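Local coordinates for betaine aldehyde dehydrogenase (Staphylococcus aureus subsp. aureus COL, PDB 4QTO), which catalyses the NAD-dependent oxidation of betaine aldehyde to glycine betaine, at residues K283-A297 with A315-F329. Residues are numbered along the deposited sequence; the frame is centred on the assembly and turned at random. Where two conformers were deposited one is given.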
ATOM      1  N   LYS A 283     -29.862  11.478  -0.389  1.00 16.06           N
ATOM      2  CA  LYS A 283     -30.514  12.810  -0.366  1.00 14.75           C
ATOM      3  C   LYS A 283     -29.301  13.719  -0.443  1.00 13.84           C
ATOM      4  O   LYS A 283     -28.782  14.199   0.575  1.00 16.14           O
ATOM      5  CB  LYS A 283     -31.243  13.012   0.965  1.00 16.67           C
ATOM      6  CG  LYS A 283     -31.764  14.396   1.173  1.00 18.36           C
ATOM      7  CD  LYS A 283     -32.628  14.859   0.020  1.00 18.14           C
ATOM      8  CE  LYS A 283     -33.820  13.955  -0.184  1.00 20.27           C
ATOM      9  NZ  LYS A 283     -34.828  14.585  -1.065  1.00 21.32           N
ATOM     10  N   ASN A 284     -28.849  13.958  -1.676  1.00 12.33           N
ATOM     11  CA  ASN A 284     -27.523  14.550  -1.845  1.00 11.18           C
ATOM     12  C   ASN A 284     -27.538  16.047  -1.863  1.00 10.26           C
ATOM     13  O   ASN A 284     -28.249  16.627  -2.686  1.00 11.52           O
ATOM     14  CB  ASN A 284     -26.939  13.994  -3.138  1.00 11.43           C
ATOM     15  CG  ASN A 284     -27.066  12.483  -3.207  1.00 14.37           C
ATOM     16  OD1 ASN A 284     -26.454  11.764  -2.450  1.00 11.83           O
ATOM     17  ND2 ASN A 284     -27.991  12.012  -4.064  1.00 18.37           N
ATOM     18  N   PRO A 285     -26.758  16.670  -0.968  1.00  9.15           N
ATOM     19  CA  PRO A 285     -26.752  18.119  -0.904  1.00  9.10           C
ATOM     20  C   PRO A 285     -25.917  18.798  -1.978  1.00  9.79           C
ATOM     21  O   PRO A 285     -24.826  18.335  -2.298  1.00 10.48           O
ATOM     22  CB  PRO A 285     -26.174  18.382   0.475  1.00  9.43           C
ATOM     23  CG  PRO A 285     -25.212  17.266   0.696  1.00  9.33           C
ATOM     24  CD  PRO A 285     -25.866  16.077   0.052  1.00  9.29           C
ATOM     25  N   ASN A 286     -26.399  19.949  -2.454  1.00  8.78           N
ATOM     26  CA  ASN A 286     -25.660  20.796  -3.402  1.00  8.82           C
ATOM     27  C   ASN A 286     -25.580  22.134  -2.676  1.00  9.46           C
ATOM     28  O   ASN A 286     -26.577  22.875  -2.598  1.00  8.36           O
ATOM     29  CB  ASN A 286     -26.409  20.869  -4.710  1.00  9.69           C
ATOM     30  CG  ASN A 286     -25.642  21.611  -5.767  1.00 11.64           C
ATOM     31  OD1 ASN A 286     -24.601  22.214  -5.471  1.00 12.07           O
ATOM     32  ND2 ASN A 286     -26.134  21.580  -6.995  1.00 12.48           N
ATOM     33  N   ILE A 287     -24.434  22.427  -2.072  1.00  8.52           N
ATOM     34  CA  ILE A 287     -24.259  23.579  -1.210  1.00  9.28           C
ATOM     35  C   ILE A 287     -23.639  24.741  -1.999  1.00  9.22           C
ATOM     36  O   ILE A 287     -22.513  24.632  -2.493  1.00  9.94           O
ATOM     37  CB  ILE A 287     -23.340  23.215  -0.029  1.00  9.76           C
ATOM     38  CG1 ILE A 287     -23.934  22.049   0.768  1.00 10.96           C
ATOM     39  CG2 ILE A 287     -23.098  24.403   0.868  1.00 11.00           C
ATOM     40  CD1 ILE A 287     -23.001  21.467   1.798  1.00 11.87           C
ATOM     41  N   ILE A 288     -24.364  25.845  -2.059  1.00  9.13           N
ATOM     42  CA  ILE A 288     -23.955  27.004  -2.849  1.00  9.28           C
ATOM     43  C   ILE A 288     -23.764  28.226  -1.964  1.00  9.27           C
ATOM     44  O   ILE A 288     -24.717  28.751  -1.380  1.00  9.74           O
ATOM     45  CB  ILE A 288     -24.998  27.260  -3.935  1.00  9.90           C
ATOM     46  CG1 ILE A 288     -25.233  26.003  -4.799  1.00 11.00           C
ATOM     47  CG2 ILE A 288     -24.612  28.467  -4.777  1.00 10.04           C
ATOM     48  CD1 ILE A 288     -26.420  26.129  -5.715  1.00 11.19           C
ATOM     49  N   PHE A 289     -22.522  28.656  -1.830  1.00  9.25           N
ATOM     50  CA  PHE A 289     -22.188  29.851  -1.051  1.00  9.79           C
ATOM     51  C   PHE A 289     -22.350  31.123  -1.854  1.00 10.81           C
ATOM     52  O   PHE A 289     -22.355  31.098  -3.099  1.00 11.11           O
ATOM     53  CB  PHE A 289     -20.764  29.748  -0.536  1.00 10.13           C
ATOM     54  CG  PHE A 289     -20.610  28.819   0.637  1.00 10.61           C
ATOM     55  CD1 PHE A 289     -20.805  29.301   1.923  1.00 10.98           C
ATOM     56  CD2 PHE A 289     -20.313  27.488   0.468  1.00 10.35           C
ATOM     57  CE1 PHE A 289     -20.691  28.470   3.014  1.00 11.19           C
ATOM     58  CE2 PHE A 289     -20.180  26.642   1.560  1.00 10.90           C
ATOM     59  CZ  PHE A 289     -20.372  27.147   2.852  1.00 10.59           C
ATOM     60  N   ASP A 290     -22.438  32.261  -1.150  1.00 11.78           N
ATOM     61  CA  ASP A 290     -22.608  33.548  -1.825  1.00 13.42           C
ATOM     62  C   ASP A 290     -21.382  33.975  -2.628  1.00 13.48           C
ATOM     63  O   ASP A 290     -21.478  34.898  -3.421  1.00 14.88           O
ATOM     64  CB  ASP A 290     -23.195  34.637  -0.907  1.00 15.22           C
ATOM     65  CG  ASP A 290     -22.307  35.077   0.197  1.00 19.36           C
ATOM     66  OD1 ASP A 290     -21.065  34.885   0.120  1.00 18.66           O
ATOM     67  OD2 ASP A 290     -22.869  35.684   1.163  1.00 19.83           O
ATOM     68  N   ASP A 291     -20.253  33.276  -2.455  1.00 11.70           N
ATOM     69  CA  ASP A 291     -19.070  33.523  -3.234  1.00 12.27           C
ATOM     70  C   ASP A 291     -18.763  32.441  -4.273  1.00 12.09           C
ATOM     71  O   ASP A 291     -17.641  32.356  -4.776  1.00 12.66           O
ATOM     72  CB  ASP A 291     -17.852  33.815  -2.355  1.00 13.60           C
ATOM     73  CG  ASP A 291     -17.465  32.662  -1.461  1.00 15.07           C
ATOM     74  OD1 ASP A 291     -18.168  31.632  -1.444  1.00 13.82           O
ATOM     75  OD2 ASP A 291     -16.419  32.795  -0.759  1.00 17.55           O
ATOM     76  N   ALA A 292     -19.760  31.628  -4.582  1.00 11.11           N
ATOM     77  CA  ALA A 292     -19.673  30.727  -5.694  1.00 11.28           C
ATOM     78  C   ALA A 292     -19.674  31.522  -6.997  1.00 11.23           C
ATOM     79  O   ALA A 292     -20.167  32.675  -7.049  1.00 12.62           O
ATOM     80  CB  ALA A 292     -20.871  29.830  -5.713  1.00 11.11           C
ATOM     81  N   ASP A 293     -19.116  30.926  -8.038  1.00 11.43           N
ATOM     82  CA  ASP A 293     -19.279  31.424  -9.414  1.00 11.59           C
ATOM     83  C   ASP A 293     -20.772  31.172  -9.652  1.00 11.12           C
ATOM     84  O   ASP A 293     -21.246  30.015  -9.744  1.00 11.06           O
ATOM     85  CB  ASP A 293     -18.394  30.616 -10.342  1.00 11.88           C
ATOM     86  CG  ASP A 293     -18.590  30.931 -11.807  1.00 13.96           C
ATOM     87  OD1 ASP A 293     -19.703  31.344 -12.220  1.00 13.18           O
ATOM     88  OD2 ASP A 293     -17.618  30.647 -12.568  1.00 16.51           O
ATOM     89  N   PHE A 294     -21.561  32.255  -9.703  1.00 11.07           N
ATOM     90  CA  PHE A 294     -23.010  32.121  -9.719  1.00 11.36           C
ATOM     91  C   PHE A 294     -23.575  31.406 -10.926  1.00 11.73           C
ATOM     92  O   PHE A 294     -24.394  30.479 -10.770  1.00 11.19           O
ATOM     93  CB  PHE A 294     -23.665  33.513  -9.540  1.00 12.45           C
ATOM     94  CG  PHE A 294     -25.148  33.452  -9.456  1.00 12.81           C
ATOM     95  CD1 PHE A 294     -25.777  33.111  -8.274  1.00 13.00           C
ATOM     96  CD2 PHE A 294     -25.898  33.664 -10.583  1.00 13.99           C
ATOM     97  CE1 PHE A 294     -27.173  33.032  -8.203  1.00 13.41           C
ATOM     98  CE2 PHE A 294     -27.290  33.613 -10.515  1.00 14.15           C
ATOM     99  CZ  PHE A 294     -27.908  33.285  -9.336  1.00 12.96           C
ATOM    100  N   GLU A 295     -23.139  31.787 -12.126  1.00 13.43           N
ATOM    101  CA  GLU A 295     -23.656  31.088 -13.309  1.00 14.88           C
ATOM    102  C   GLU A 295     -23.219  29.629 -13.351  1.00 12.83           C
ATOM    103  O   GLU A 295     -23.966  28.777 -13.834  1.00 13.09           O
ATOM    104  CB  GLU A 295     -23.389  31.842 -14.596  1.00 18.63           C
ATOM    105  CG  GLU A 295     -24.210  33.163 -14.693  1.00 23.27           C
ATOM    106  CD  GLU A 295     -25.767  33.033 -14.644  1.00 30.06           C
ATOM    107  OE1 GLU A 295     -26.446  34.082 -14.420  1.00 33.40           O
ATOM    108  OE2 GLU A 295     -26.371  31.931 -14.804  1.00 31.20           O
ATOM    109  N   LEU A 296     -22.039  29.321 -12.819  1.00 12.07           N
ATOM    110  CA  LEU A 296     -21.617  27.926 -12.724  1.00 11.07           C
ATOM    111  C   LEU A 296     -22.556  27.158 -11.778  1.00 10.43           C
ATOM    112  O   LEU A 296     -22.960  26.020 -12.067  1.00  9.93           O
ATOM    113  CB  LEU A 296     -20.181  27.847 -12.180  1.00 11.47           C
ATOM    114  CG  LEU A 296     -19.664  26.424 -11.944  1.00 11.96           C
ATOM    115  CD1 LEU A 296     -19.411  25.675 -13.234  1.00 14.13           C
ATOM    116  CD2 LEU A 296     -18.380  26.478 -11.124  1.00 12.65           C
ATOM    117  N   ALA A 297     -22.890  27.780 -10.636  1.00  9.75           N
ATOM    118  CA  ALA A 297     -23.726  27.140  -9.626  1.00 10.34           C
ATOM    119  C   ALA A 297     -25.123  26.889 -10.152  1.00 10.11           C
ATOM    120  O   ALA A 297     -25.726  25.840  -9.836  1.00 10.21           O
ATOM    121  CB  ALA A 297     -23.776  27.966  -8.360  1.00 11.70           C
ATOM    122  N   ALA A 315     -28.192  12.188  -7.444  1.00 15.82           N
ATOM    123  CA  ALA A 315     -28.771  13.445  -7.923  1.00 15.54           C
ATOM    124  C   ALA A 315     -28.724  14.481  -6.826  1.00 13.82           C
ATOM    125  O   ALA A 315     -28.936  14.194  -5.644  1.00 15.96           O
ATOM    126  CB  ALA A 315     -30.228  13.221  -8.323  1.00 14.86           C
ATOM    127  N   GLY A 316     -28.516  15.727  -7.229  1.00 12.01           N
ATOM    128  CA  GLY A 316     -28.446  16.839  -6.311  1.00 11.58           C
ATOM    129  C   GLY A 316     -29.834  17.327  -6.034  1.00 11.20           C
ATOM    130  O   GLY A 316     -30.209  18.441  -6.441  1.00 12.65           O
ATOM    131  N   SER A 317     -30.604  16.518  -5.310  1.00 10.69           N
ATOM    132  CA  SER A 317     -31.973  16.904  -5.056  1.00 12.32           C
ATOM    133  C   SER A 317     -32.162  17.901  -3.925  1.00 12.40           C
ATOM    134  O   SER A 317     -33.246  18.494  -3.830  1.00 13.38           O
ATOM    135  CB  SER A 317     -32.807  15.673  -4.709  1.00 14.70           C
ATOM    136  OG  SER A 317     -32.419  15.122  -3.475  1.00 16.11           O
ATOM    137  N   ARG A 318     -31.153  18.077  -3.067  1.00 10.85           N
ATOM    138  CA  ARG A 318     -31.275  18.941  -1.915  1.00 11.55           C
ATOM    139  C   ARG A 318     -30.352  20.146  -2.056  1.00 11.72           C
ATOM    140  O   ARG A 318     -29.178  20.090  -1.685  1.00 10.94           O
ATOM    141  CB  ARG A 318     -30.996  18.197  -0.625  1.00 11.96           C
ATOM    142  CG  ARG A 318     -31.287  19.018   0.606  1.00 12.23           C
ATOM    143  CD  ARG A 318     -30.976  18.284   1.889  1.00 13.41           C
ATOM    144  NE  ARG A 318     -31.414  19.086   3.023  1.00 13.83           N
ATOM    145  CZ  ARG A 318     -31.395  18.651   4.277  1.00 15.31           C
ATOM    146  NH1 ARG A 318     -30.923  17.446   4.550  1.00 14.26           N
ATOM    147  NH2 ARG A 318     -31.850  19.420   5.261  1.00 16.65           N
ATOM    148  N   ILE A 319     -30.897  21.237  -2.581  1.00 10.69           N
ATOM    149  CA  ILE A 319     -30.065  22.430  -2.780  1.00 10.08           C
ATOM    150  C   ILE A 319     -30.082  23.241  -1.494  1.00 10.94           C
ATOM    151  O   ILE A 319     -31.147  23.505  -0.906  1.00 10.90           O
ATOM    152  CB  ILE A 319     -30.519  23.276  -3.959  1.00 10.82           C
ATOM    153  CG1 ILE A 319     -30.420  22.471  -5.269  1.00 11.38           C
ATOM    154  CG2 ILE A 319     -29.703  24.570  -4.013  1.00 11.81           C
ATOM    155  CD1 ILE A 319     -31.134  23.060  -6.441  1.00 12.64           C
ATOM    156  N   LEU A 320     -28.897  23.603  -1.021  1.00 10.36           N
ATOM    157  CA  LEU A 320     -28.698  24.420   0.176  1.00 10.60           C
ATOM    158  C   LEU A 320     -27.976  25.662  -0.311  1.00 10.50           C
ATOM    159  O   LEU A 320     -26.839  25.583  -0.770  1.00 10.65           O
ATOM    160  CB  LEU A 320     -27.877  23.698   1.225  1.00 11.75           C
ATOM    161  CG  LEU A 320     -28.536  22.502   1.859  1.00 14.70           C
ATOM    162  CD1 LEU A 320     -27.598  21.591   2.601  1.00 15.77           C
ATOM    163  CD2 LEU A 320     -29.594  23.005   2.797  1.00 19.43           C
ATOM    164  N   VAL A 321     -28.645  26.819  -0.255  1.00 10.01           N
ATOM    165  CA  VAL A 321     -28.085  28.056  -0.827  1.00  9.95           C
ATOM    166  C   VAL A 321     -27.999  29.132   0.251  1.00  9.97           C
ATOM    167  O   VAL A 321     -28.893  29.284   1.110  1.00 10.23           O
ATOM    168  CB  VAL A 321     -28.906  28.535  -2.056  1.00 10.24           C
ATOM    169  CG1 VAL A 321     -30.344  28.829  -1.691  1.00 11.64           C
ATOM    170  CG2 VAL A 321     -28.254  29.752  -2.701  1.00 10.99           C
ATOM    171  N   GLN A 322     -26.912  29.871   0.253  1.00  9.49           N
ATOM    172  CA  GLN A 322     -26.719  30.876   1.279  1.00 10.12           C
ATOM    173  C   GLN A 322     -27.857  31.913   1.243  1.00 10.61           C
ATOM    174  O   GLN A 322     -28.229  32.359   0.168  1.00 10.18           O
ATOM    175  CB  GLN A 322     -25.305  31.487   1.181  1.00 11.14           C
ATOM    176  CG  GLN A 322     -24.924  32.229   2.434  1.00 12.16           C
ATOM    177  CD  GLN A 322     -23.417  32.312   2.621  1.00 14.16           C
ATOM    178  OE1 GLN A 322     -22.619  32.237   1.676  1.00 11.49           O
ATOM    179  NE2 GLN A 322     -23.005  32.394   3.879  1.00 18.71           N
ATOM    180  N   ASN A 323     -28.382  32.270   2.428  1.00 11.18           N
ATOM    181  CA  ASN A 323     -29.520  33.171   2.504  1.00 11.61           C
ATOM    182  C   ASN A 323     -29.351  34.445   1.714  1.00 12.02           C
ATOM    183  O   ASN A 323     -30.320  34.949   1.102  1.00 12.20           O
ATOM    184  CB  ASN A 323     -29.862  33.512   3.961  1.00 13.41           C
ATOM    185  CG  ASN A 323     -30.509  32.353   4.695  1.00 14.28           C
ATOM    186  OD1 ASN A 323     -31.258  31.560   4.104  1.00 16.60           O
ATOM    187  ND2 ASN A 323     -30.252  32.263   5.994  1.00 16.75           N
ATOM    188  N   SER A 324     -28.146  34.993   1.734  1.00 11.27           N
ATOM    189  CA  SER A 324     -27.858  36.230   1.035  1.00 11.45           C
ATOM    190  C   SER A 324     -28.133  36.226  -0.462  1.00 11.25           C
ATOM    191  O   SER A 324     -28.430  37.280  -1.046  1.00 10.97           O
ATOM    192  CB  SER A 324     -26.394  36.628   1.312  1.00 12.36           C
ATOM    193  OG  SER A 324     -25.539  35.559   0.955  1.00 12.51           O
ATOM    194  N   ILE A 325     -28.011  35.059  -1.100  1.00 10.48           N
ATOM    195  CA  ILE A 325     -28.269  34.918  -2.533  1.00 10.74           C
ATOM    196  C   ILE A 325     -29.435  33.992  -2.863  1.00 11.45           C
ATOM    197  O   ILE A 325     -29.643  33.663  -4.032  1.00 11.46           O
ATOM    198  CB  ILE A 325     -27.028  34.474  -3.321  1.00 10.43           C
ATOM    199  CG1 ILE A 325     -26.464  33.120  -2.865  1.00 10.49           C
ATOM    200  CG2 ILE A 325     -25.960  35.560  -3.251  1.00 10.72           C
ATOM    201  CD1 ILE A 325     -25.658  32.382  -3.920  1.00 10.29           C
ATOM    202  N   LYS A 326     -30.188  33.590  -1.844  1.00 12.47           N
ATOM    203  CA  LYS A 326     -31.258  32.627  -2.064  1.00 12.85           C
ATOM    204  C   LYS A 326     -32.311  33.114  -3.043  1.00 13.06           C
ATOM    205  O   LYS A 326     -32.703  32.373  -3.931  1.00 12.15           O
ATOM    206  CB  LYS A 326     -31.881  32.256  -0.721  1.00 14.97           C
ATOM    207  CG  LYS A 326     -33.018  31.281  -0.816  1.00 17.97           C
ATOM    208  CD  LYS A 326     -33.405  30.892   0.596  1.00 22.88           C
ATOM    209  CE  LYS A 326     -34.595  29.988   0.639  1.00 29.59           C
ATOM    210  NZ  LYS A 326     -35.826  30.747   0.307  1.00 32.19           N
ATOM    211  N   ASP A 327     -32.767  34.357  -2.904  1.00 13.56           N
ATOM    212  CA  ASP A 327     -33.773  34.881  -3.833  1.00 14.95           C
ATOM    213  C   ASP A 327     -33.251  34.964  -5.287  1.00 14.14           C
ATOM    214  O   ASP A 327     -33.929  34.565  -6.220  1.00 14.06           O
ATOM    215  CB  ASP A 327     -34.298  36.208  -3.339  1.00 17.94           C
ATOM    216  CG  ASP A 327     -35.062  36.082  -2.045  1.00 23.65           C
ATOM    217  OD1 ASP A 327     -35.583  34.980  -1.746  1.00 27.89           O
ATOM    218  OD2 ASP A 327     -35.224  37.096  -1.351  1.00 35.74           O
ATOM    219  N   LYS A 328     -32.030  35.480  -5.457  0.50 12.90           N
ATOM    220  CA  LYS A 328     -31.377  35.575  -6.767  0.50 12.71           C
ATOM    221  C   LYS A 328     -31.257  34.175  -7.385  0.50 12.25           C
ATOM    222  O   LYS A 328     -31.551  33.949  -8.577  0.50 12.56           O
ATOM    223  CB  LYS A 328     -29.968  36.164  -6.546  0.50 12.12           C
ATOM    224  CG  LYS A 328     -29.098  36.330  -7.769  0.50 12.21           C
ATOM    225  CD  LYS A 328     -27.679  36.704  -7.410  0.50 11.32           C
ATOM    226  CE  LYS A 328     -26.852  36.898  -8.660  0.50 11.61           C
ATOM    227  NZ  LYS A 328     -25.451  37.306  -8.362  0.50 11.94           N
ATOM    228  N   PHE A 329     -30.808  33.230  -6.567  1.00 12.60           N
ATOM    229  CA  PHE A 329     -30.634  31.855  -7.016  1.00 11.85           C
ATOM    230  C   PHE A 329     -31.960  31.185  -7.427  1.00 12.35           C
ATOM    231  O   PHE A 329     -32.051  30.592  -8.523  1.00 12.52           O
ATOM    232  CB  PHE A 329     -29.934  31.015  -5.976  1.00 12.43           C
ATOM    233  CG  PHE A 329     -29.822  29.571  -6.384  1.00 11.11           C
ATOM    234  CD1 PHE A 329     -28.818  29.161  -7.257  1.00 11.89           C
ATOM    235  CD2 PHE A 329     -30.769  28.657  -5.954  1.00 11.99           C
ATOM    236  CE1 PHE A 329     -28.757  27.855  -7.696  1.00 11.79           C
ATOM    237  CE2 PHE A 329     -30.689  27.329  -6.359  1.00 12.63           C
ATOM    238  CZ  PHE A 329     -29.678  26.942  -7.219  1.00 12.16           C
TER
HETATM  239  O   HOH W   1     -28.817  16.099   2.952  1.00 20.03           O
HETATM  240  O   HOH W   2     -34.861  17.219  -1.766  1.00 20.42           O
HETATM  241  O   HOH W   3     -30.711  13.095  -4.022  1.00 35.66           O
HETATM  242  O   HOH W   4     -28.635  20.142  -7.953  1.00 11.59           O
HETATM  243  O   HOH W   5     -19.850  33.019   1.365  1.00 27.27           O
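Strands 285-288 and 318-322 pair in parallel inside the seven-stranded sheet that, as in other aldehyde dehydrogenases, belongs to the catalytic domain; the helices that follow them, 294-306 and 323-337, meet beside the sheet face carrying Ile288. Backbone bonds run from Arg318 N to Asn284 O, at a long 3.3 Å, through to Gln322 N on Ile288 O. At the start, Asn284 ND2 donates to Ala315 O (2.9 Å), which lies almost in the plane of the Asn284 amide, and also reaches the carbonyl of the modified Cys313. At the far end Gln322, its chain extended beyond CG, brings OE1 to Asp290 N (2.8 Å); Asp290 N meets OE1 on a lone pair in the amide plane. Ser324 OG donates to the anti lone pair of Asp290 OD2 at 2.7 Å, tying turn 289-292 to the chain just after strand 318-322. Between the helices, Phe294 CE1 packs on Phe329 CB at 4.1 Å; Lys328, in one of two conformers, lies over a Phe294 ring face, a tentative cation-pi contact. Ile288 CD1 meets Phe329 CE1 obliquely at 3.5 Å, while Ile287 and Leu320 lie side by side on the other face, against Ala435 of helix 428-436. Strands 443-447 and 419-425 flank the pair, beside 285-288 and 318-322 respectively.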